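Carbohydrate deacetylase Agd3 (Neosartorya fumigata, PDB 6NWZ) probably removes N-acetyl groups from the exopolysaccharide galactosaminogalactan, as a zinc-binding carbohydrate esterase required for Aspergillus fumigatus biofilm formation. Local coordinates at residues 111-119 against 232-240. Numbering follows the deposited sequence.
Sequences EYGVRMVQF and AWITWLTRG. With NAG (2-acetamido-2-deoxy-beta-D-glucopyranose), chain D.
R115 lays its guanidinium flat on the indole of W236: the planes differ by 11°, and R115 CZ stands 3.8 Å from the centroid of the W236 five-membered ring, a cation-pi contact over the face. Further back along the same side chain, R115 CD sits above the W236 six-membered ring, 3.5 Å from its centroid, in CH-pi geometry. The arginine is extended from CG to NE, and from over the ring face R115 NH1 donates to W236 O at 2.7 Å, with that acceptor close to the guanidinium plane. On the opposite guanidinium face lies R239 CG. The R239 guanidinium is tilted 32° to that of R115, and R239 NH1 and NH2 each make a weak bond to G113 O, at 3.2 Å. Further along the strand, V117 CG1 packs on W233 CB at 3.6 Å. The approach of the two cations is probably eased by E210, which salt-bridges R115 NE, while the carbonyl of L684, which shares a zinc ion with E210, accepts from R239 NH2. Segment 232-237 of helix 224-237, followed by a Schellman motif at R239, runs nearly antiparallel (166°) to strand 115-119, packing a helix on a sheet within the CBM87 region, beside this zinc site.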
loop_
_atom_site.group_PDB
_atom_site.type_symbol
_atom_site.label_atom_id
_atom_site.label_comp_id
_atom_site.label_asym_id
_atom_site.label_seq_id
_atom_site.Cartn_x
_atom_site.Cartn_y
_atom_site.Cartn_z
ATOM N N GLU A 111 -14.475 -8.239 -33.241
ATOM C CA GLU A 111 -15.936 -8.259 -33.206
ATOM C C GLU A 111 -16.488 -7.539 -31.983
ATOM O O GLU A 111 -17.582 -6.966 -32.047
ATOM C CB GLU A 111 -16.445 -9.700 -33.239
ATOM C CG GLU A 111 -17.491 -9.978 -34.312
ATOM C CD GLU A 111 -18.771 -9.188 -34.114
ATOM O OE1 GLU A 111 -18.913 -8.113 -34.734
ATOM O OE2 GLU A 111 -19.636 -9.642 -33.336
ATOM N N TYR A 112 -15.753 -7.546 -30.870
ATOM C CA TYR A 112 -16.255 -7.006 -29.611
ATOM C C TYR A 112 -15.471 -5.797 -29.115
ATOM O O TYR A 112 -15.746 -5.310 -28.013
ATOM C CB TYR A 112 -16.275 -8.103 -28.543
ATOM C CG TYR A 112 -17.294 -9.186 -28.828
ATOM C CD1 TYR A 112 -17.001 -10.227 -29.699
ATOM C CD2 TYR A 112 -18.554 -9.157 -28.239
ATOM C CE1 TYR A 112 -17.928 -11.213 -29.969
ATOM C CE2 TYR A 112 -19.490 -10.143 -28.503
ATOM C CZ TYR A 112 -19.170 -11.169 -29.370
ATOM O OH TYR A 112 -20.092 -12.156 -29.644
ATOM N N GLY A 113 -14.514 -5.296 -29.893
ATOM C CA GLY A 113 -13.795 -4.083 -29.516
ATOM C C GLY A 113 -12.952 -4.215 -28.266
ATOM O O GLY A 113 -12.882 -3.275 -27.464
ATOM N N VAL A 114 -12.296 -5.358 -28.089
ATOM C CA VAL A 114 -11.559 -5.675 -26.872
ATOM C C VAL A 114 -10.067 -5.510 -27.131
ATOM O O VAL A 114 -9.555 -5.918 -28.181
ATOM C CB VAL A 114 -11.896 -7.099 -26.389
ATOM C CG1 VAL A 114 -11.044 -7.484 -25.198
ATOM C CG2 VAL A 114 -13.365 -7.190 -26.031
ATOM N N ARG A 115 -9.371 -4.905 -26.176
ATOM C CA ARG A 115 -7.944 -4.648 -26.291
ATOM C C ARG A 115 -7.136 -5.791 -25.686
ATOM O O ARG A 115 -7.634 -6.585 -24.884
ATOM C CB ARG A 115 -7.589 -3.326 -25.611
ATOM C CG ARG A 115 -8.145 -2.108 -26.334
ATOM C CD ARG A 115 -7.949 -0.835 -25.531
ATOM N NE ARG A 115 -8.259 0.355 -26.318
ATOM C CZ ARG A 115 -8.160 1.599 -25.860
ATOM N NH1 ARG A 115 -7.766 1.823 -24.615
ATOM N NH2 ARG A 115 -8.456 2.620 -26.650
ATOM N N MET A 116 -5.868 -5.867 -26.092
ATOM C CA MET A 116 -4.937 -6.876 -25.604
ATOM C C MET A 116 -3.635 -6.217 -25.174
ATOM O O MET A 116 -3.150 -5.290 -25.829
ATOM C CB MET A 116 -4.649 -7.938 -26.672
ATOM C CG MET A 116 -3.537 -8.904 -26.304
ATOM S SD MET A 116 -3.234 -10.145 -27.574
ATOM C CE MET A 116 -4.771 -11.063 -27.523
ATOM N N VAL A 117 -3.073 -6.703 -24.071
ATOM C CA VAL A 117 -1.796 -6.232 -23.553
ATOM C C VAL A 117 -0.818 -7.399 -23.565
ATOM O O VAL A 117 -1.159 -8.504 -23.130
ATOM C CB VAL A 117 -1.940 -5.651 -22.136
ATOM C CG1 VAL A 117 -0.572 -5.387 -21.524
ATOM C CG2 VAL A 117 -2.773 -4.379 -22.170
ATOM N N GLN A 118 0.389 -7.155 -24.069
ATOM C CA GLN A 118 1.458 -8.146 -24.059
ATOM C C GLN A 118 2.712 -7.513 -23.477
ATOM O O GLN A 118 3.169 -6.475 -23.965
ATOM C CB GLN A 118 1.739 -8.678 -25.464
ATOM C CG GLN A 118 0.559 -9.358 -26.110
ATOM C CD GLN A 118 0.987 -10.456 -27.053
ATOM O OE1 GLN A 118 1.863 -11.260 -26.728
ATOM N NE2 GLN A 118 0.378 -10.496 -28.229
ATOM N N PHE A 119 3.267 -8.134 -22.440
ATOM C CA PHE A 119 4.510 -7.669 -21.853
ATOM C C PHE A 119 5.490 -8.828 -21.751
ATOM O O PHE A 119 5.107 -10.001 -21.770
ATOM C CB PHE A 119 4.294 -7.006 -20.475
ATOM C CG PHE A 119 3.710 -7.916 -19.419
ATOM C CD1 PHE A 119 4.512 -8.820 -18.727
ATOM C CD2 PHE A 119 2.368 -7.828 -19.078
ATOM C CE1 PHE A 119 3.975 -9.642 -17.742
ATOM C CE2 PHE A 119 1.826 -8.645 -18.092
ATOM C CZ PHE A 119 2.632 -9.553 -17.423
ATOM N N ALA A 232 -0.167 1.889 -16.647
ATOM C CA ALA A 232 -0.411 2.280 -18.028
ATOM C C ALA A 232 -1.270 1.246 -18.745
ATOM O O ALA A 232 -2.303 1.585 -19.334
ATOM C CB ALA A 232 0.916 2.490 -18.754
ATOM N N TRP A 233 -0.875 -0.032 -18.694
ATOM C CA TRP A 233 -1.607 -1.027 -19.470
ATOM C C TRP A 233 -2.941 -1.392 -18.831
ATOM O O TRP A 233 -3.875 -1.763 -19.547
ATOM C CB TRP A 233 -0.748 -2.280 -19.712
ATOM C CG TRP A 233 -0.422 -3.151 -18.521
ATOM C CD1 TRP A 233 0.761 -3.191 -17.841
ATOM C CD2 TRP A 233 -1.268 -4.141 -17.910
ATOM N NE1 TRP A 233 0.698 -4.125 -16.833
ATOM C CE2 TRP A 233 -0.536 -4.722 -16.853
ATOM C CE3 TRP A 233 -2.575 -4.582 -18.143
ATOM C CZ2 TRP A 233 -1.065 -5.719 -16.033
ATOM C CZ3 TRP A 233 -3.102 -5.572 -17.325
ATOM C CH2 TRP A 233 -2.347 -6.129 -16.284
ATOM N N ILE A 234 -3.064 -1.271 -17.508
ATOM C CA ILE A 234 -4.355 -1.516 -16.866
ATOM C C ILE A 234 -5.359 -0.438 -17.260
ATOM O O ILE A 234 -6.498 -0.737 -17.637
ATOM C CB ILE A 234 -4.195 -1.604 -15.339
ATOM C CG1 ILE A 234 -3.386 -2.845 -14.959
ATOM C CG2 ILE A 234 -5.563 -1.618 -14.665
ATOM C CD1 ILE A 234 -3.136 -2.974 -13.479
ATOM N N THR A 235 -4.952 0.833 -17.174
ATOM C CA THR A 235 -5.851 1.924 -17.540
ATOM C C THR A 235 -6.214 1.866 -19.018
ATOM O O THR A 235 -7.359 2.140 -19.397
ATOM C CB THR A 235 -5.215 3.275 -17.212
ATOM O OG1 THR A 235 -4.756 3.284 -15.855
ATOM C CG2 THR A 235 -6.227 4.391 -17.402
ATOM N N TRP A 236 -5.247 1.521 -19.869
ATOM C CA TRP A 236 -5.520 1.429 -21.300
ATOM C C TRP A 236 -6.398 0.226 -21.618
ATOM O O TRP A 236 -7.320 0.323 -22.437
ATOM C CB TRP A 236 -4.207 1.360 -22.079
ATOM C CG TRP A 236 -4.390 1.254 -23.562
ATOM C CD1 TRP A 236 -4.595 2.282 -24.435
ATOM C CD2 TRP A 236 -4.377 0.056 -24.351
ATOM N NE1 TRP A 236 -4.715 1.800 -25.716
ATOM C CE2 TRP A 236 -4.586 0.436 -25.692
ATOM C CE3 TRP A 236 -4.214 -1.300 -24.052
ATOM C CZ2 TRP A 236 -4.637 -0.489 -26.732
ATOM C CZ3 TRP A 236 -4.263 -2.218 -25.090
ATOM C CH2 TRP A 236 -4.474 -1.807 -26.412
ATOM N N LEU A 237 -6.129 -0.919 -20.979
ATOM C CA LEU A 237 -6.904 -2.122 -21.269
ATOM C C LEU A 237 -8.368 -1.953 -20.893
ATOM O O LEU A 237 -9.244 -2.505 -21.563
ATOM C CB LEU A 237 -6.315 -3.321 -20.528
ATOM C CG LEU A 237 -6.921 -4.686 -20.829
ATOM C CD1 LEU A 237 -6.702 -5.029 -22.289
ATOM C CD2 LEU A 237 -6.294 -5.732 -19.928
ATOM N N THR A 238 -8.653 -1.205 -19.832
ATOM C CA THR A 238 -10.015 -1.016 -19.361
ATOM C C THR A 238 -10.644 0.274 -19.871
ATOM O O THR A 238 -11.799 0.554 -19.535
ATOM C CB THR A 238 -10.056 -1.025 -17.829
ATOM O OG1 THR A 238 -9.335 0.104 -17.326
ATOM C CG2 THR A 238 -9.441 -2.301 -17.276
ATOM N N ARG A 239 -9.916 1.063 -20.663
ATOM C CA ARG A 239 -10.342 2.394 -21.096
ATOM C C ARG A 239 -10.710 3.299 -19.921
ATOM O O ARG A 239 -11.498 4.236 -20.079
ATOM C CB ARG A 239 -11.514 2.313 -22.083
ATOM C CG ARG A 239 -11.161 1.688 -23.423
ATOM C CD ARG A 239 -12.386 1.557 -24.310
ATOM N NE ARG A 239 -12.034 1.181 -25.675
ATOM C CZ ARG A 239 -11.911 -0.075 -26.092
ATOM N NH1 ARG A 239 -12.107 -1.076 -25.245
ATOM N NH2 ARG A 239 -11.593 -0.330 -27.352
ATOM N N GLY A 240 -10.148 3.048 -18.738
ATOM C CA GLY A 240 -10.490 3.806 -17.552
ATOM C C GLY A 240 -11.822 3.464 -16.920
ATOM O O GLY A 240 -12.257 4.172 -16.004
HETATM C C1 NAG D . -18.633 -15.814 -30.729
HETATM C C2 NAG D . -19.586 -16.960 -31.078
HETATM C C3 NAG D . -19.353 -17.430 -32.514
HETATM C C4 NAG D . -19.428 -16.254 -33.480
HETATM C C5 NAG D . -18.453 -15.169 -33.040
HETATM C C6 NAG D . -18.520 -13.922 -33.894
HETATM C C7 NAG D . -20.460 -18.698 -29.574
HETATM C C8 NAG D . -21.827 -18.206 -29.948
HETATM N N2 NAG D . -19.429 -18.066 -30.148
HETATM O O3 NAG D . -20.335 -18.400 -32.860
HETATM O O4 NAG D . -19.115 -16.678 -34.801
HETATM O O5 NAG D . -18.761 -14.766 -31.699
HETATM O O6 NAG D . -17.438 -13.046 -33.608
HETATM O O7 NAG D . -20.297 -19.627 -28.790
#